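Local coordinates for protein nicotinate-nucleotide pyrophosphorylase (Francisella tularensis subsp. tularensis, PDB 3TQV) that probably converts quinolinate and phosphoribosyl pyrophosphate into nicotinate mononucleotide, carbon dioxide and diphosphate, a step of NAD(+) biosynthesis, at residues C50-E55 / K277-S282. Sequence-based numbering, arbitrary orientation.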
loop_
_atom_site.group_PDB
_atom_site.type_symbol
_atom_site.label_atom_id
_atom_site.label_comp_id
_atom_site.label_asym_id
_atom_site.label_seq_id
_atom_site.Cartn_x
_atom_site.Cartn_y
_atom_site.Cartn_z
ATOM N N CYS B 50 -0.083 14.667 -17.622
ATOM C CA CYS B 50 -0.536 13.464 -16.946
ATOM C C CYS B 50 -2.059 13.375 -16.923
ATOM O O CYS B 50 -2.729 14.326 -16.525
ATOM C CB CYS B 50 0.023 13.445 -15.518
ATOM S SG CYS B 50 -0.640 12.143 -14.466
ATOM N N ILE B 51 -2.613 12.241 -17.341
ATOM C CA ILE B 51 -4.056 12.053 -17.259
ATOM C C ILE B 51 -4.460 11.012 -16.246
ATOM O O ILE B 51 -3.715 10.078 -15.982
ATOM C CB ILE B 51 -4.652 11.553 -18.576
ATOM C CG1 ILE B 51 -3.583 10.857 -19.409
ATOM C CG2 ILE B 51 -5.316 12.686 -19.330
ATOM C CD1 ILE B 51 -4.176 10.037 -20.511
ATOM N N THR B 52 -5.663 11.171 -15.705
ATOM C CA THR B 52 -6.372 10.060 -15.092
ATOM C C THR B 52 -7.141 9.344 -16.194
ATOM O O THR B 52 -7.510 9.948 -17.194
ATOM C CB THR B 52 -7.421 10.518 -14.095
ATOM O OG1 THR B 52 -7.039 11.764 -13.514
ATOM C CG2 THR B 52 -7.560 9.489 -13.009
ATOM N N ARG B 53 -7.386 8.056 -16.019
ATOM C CA ARG B 53 -8.267 7.372 -16.939
ATOM C C ARG B 53 -9.618 7.156 -16.242
ATOM O O ARG B 53 -10.527 6.538 -16.796
ATOM C CB ARG B 53 -7.658 6.045 -17.390
ATOM C CG ARG B 53 -6.240 6.134 -17.926
ATOM C CD ARG B 53 -6.201 6.590 -19.385
ATOM N NE ARG B 53 -4.956 6.191 -20.039
ATOM C CZ ARG B 53 -4.529 6.647 -21.215
ATOM N NH1 ARG B 53 -5.234 7.541 -21.895
ATOM N NH2 ARG B 53 -3.381 6.205 -21.715
ATOM N N GLU B 54 -9.748 7.681 -15.026
ATOM C CA GLU B 54 -10.949 7.449 -14.236
ATOM C C GLU B 54 -11.166 8.566 -13.246
ATOM O O GLU B 54 -10.239 9.269 -12.894
ATOM C CB GLU B 54 -10.856 6.107 -13.513
ATOM C CG GLU B 54 -9.507 5.875 -12.846
ATOM C CD GLU B 54 -9.473 4.634 -11.970
ATOM O OE1 GLU B 54 -8.526 3.823 -12.142
ATOM O OE2 GLU B 54 -10.381 4.483 -11.108
ATOM N N GLU B 55 -12.403 8.748 -12.812
ATOM C CA GLU B 55 -12.717 9.803 -11.853
ATOM C C GLU B 55 -11.971 9.527 -10.562
ATOM O O GLU B 55 -11.781 8.367 -10.179
ATOM C CB GLU B 55 -14.221 9.860 -11.598
ATOM C CG GLU B 55 -14.712 11.053 -10.790
ATOM C CD GLU B 55 -16.232 11.069 -10.691
ATOM O OE1 GLU B 55 -16.767 10.876 -9.580
ATOM O OE2 GLU B 55 -16.885 11.258 -11.739
ATOM N N LYS B 277 -6.733 0.672 -3.818
ATOM C CA LYS B 277 -7.150 0.599 -5.208
ATOM C C LYS B 277 -6.465 1.766 -5.904
ATOM O O LYS B 277 -6.914 2.909 -5.815
ATOM C CB LYS B 277 -8.673 0.678 -5.329
ATOM C CG LYS B 277 -9.217 0.488 -6.734
ATOM C CD LYS B 277 -8.756 -0.838 -7.356
ATOM C CE LYS B 277 -8.880 -0.845 -8.899
ATOM N NZ LYS B 277 -10.289 -0.820 -9.405
ATOM N N ALA B 278 -5.342 1.494 -6.555
ATOM C CA ALA B 278 -4.615 2.556 -7.247
ATOM C C ALA B 278 -5.412 3.143 -8.420
ATOM O O ALA B 278 -6.062 2.428 -9.190
ATOM C CB ALA B 278 -3.245 2.075 -7.712
ATOM N N ILE B 279 -5.365 4.462 -8.522
ATOM C CA ILE B 279 -5.943 5.163 -9.645
ATOM C C ILE B 279 -5.084 4.961 -10.878
ATOM O O ILE B 279 -3.852 5.021 -10.806
ATOM C CB ILE B 279 -6.035 6.675 -9.367
ATOM C CG1 ILE B 279 -6.967 6.937 -8.173
ATOM C CG2 ILE B 279 -6.470 7.418 -10.620
ATOM C CD1 ILE B 279 -8.222 6.033 -8.127
ATOM N N ASP B 280 -5.741 4.733 -12.010
ATOM C CA ASP B 280 -5.047 4.553 -13.273
ATOM C C ASP B 280 -4.644 5.889 -13.915
ATOM O O ASP B 280 -5.485 6.759 -14.242
ATOM C CB ASP B 280 -5.899 3.714 -14.225
ATOM C CG ASP B 280 -5.179 3.370 -15.497
ATOM O OD1 ASP B 280 -3.930 3.360 -15.507
ATOM O OD2 ASP B 280 -5.871 3.104 -16.493
ATOM N N LEU B 281 -3.336 6.041 -14.084
ATOM C CA LEU B 281 -2.750 7.283 -14.538
ATOM C C LEU B 281 -1.947 6.998 -15.770
ATOM O O LEU B 281 -1.700 5.847 -16.090
ATOM C CB LEU B 281 -1.818 7.847 -13.465
ATOM C CG LEU B 281 -2.502 8.186 -12.150
ATOM C CD1 LEU B 281 -1.535 8.908 -11.228
ATOM C CD2 LEU B 281 -3.740 9.024 -12.427
ATOM N N SER B 282 -1.536 8.049 -16.462
ATOM C CA SER B 282 -0.629 7.907 -17.583
ATOM C C SER B 282 0.129 9.233 -17.796
ATOM O O SER B 282 -0.454 10.310 -17.730
ATOM C CB SER B 282 -1.412 7.476 -18.828
ATOM O OG SER B 282 -0.563 7.358 -19.947
#
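Ile51 and Ser282 form an antiparallel hydrogen-bonded pair in which each backbone serves as both donor and acceptor: Ile51 N reaches Ser282 O at 2.9 Å, and Ser282 N returns to Ile51 O at 3.0 Å. Thr52 and Leu281 follow as the non-hydrogen-bonded pair. One step on, where both strands have given way to loop, Arg53 N still donates to Asp280 O (2.9 Å). The next donor, Asp280 N, is then satisfied by a side chain instead of a carbonyl: Glu54 OE1 accepts it at 2.9 Å, with the N-H coming from above the carboxylate plane, 45° out of it. Glu54 CG sits between its own backbone N and carbonyl carbon (chi1 45°), and the chain runs on extended. Arg53 makes no salt bridge to Asp280; its CG lies 3.4 Å from Asp280 OD2, while the guanidinium continues past toward Ser282, with Ile51 CD1 above one face, offset toward the rim. Ser282 OG is hydrogen-bonded to Gln284 NE2. Thr52 and Leu281 share the other face of the sheet from Ile51 and Ser282, Leu281 packing on helix 100-130. Strand 281-285, following the barrel-like C-terminal domain, thus returns to the N-terminal domain's four-stranded antiparallel sheet as an outermost strand beside 45-52, typical of the two-domain NadC family.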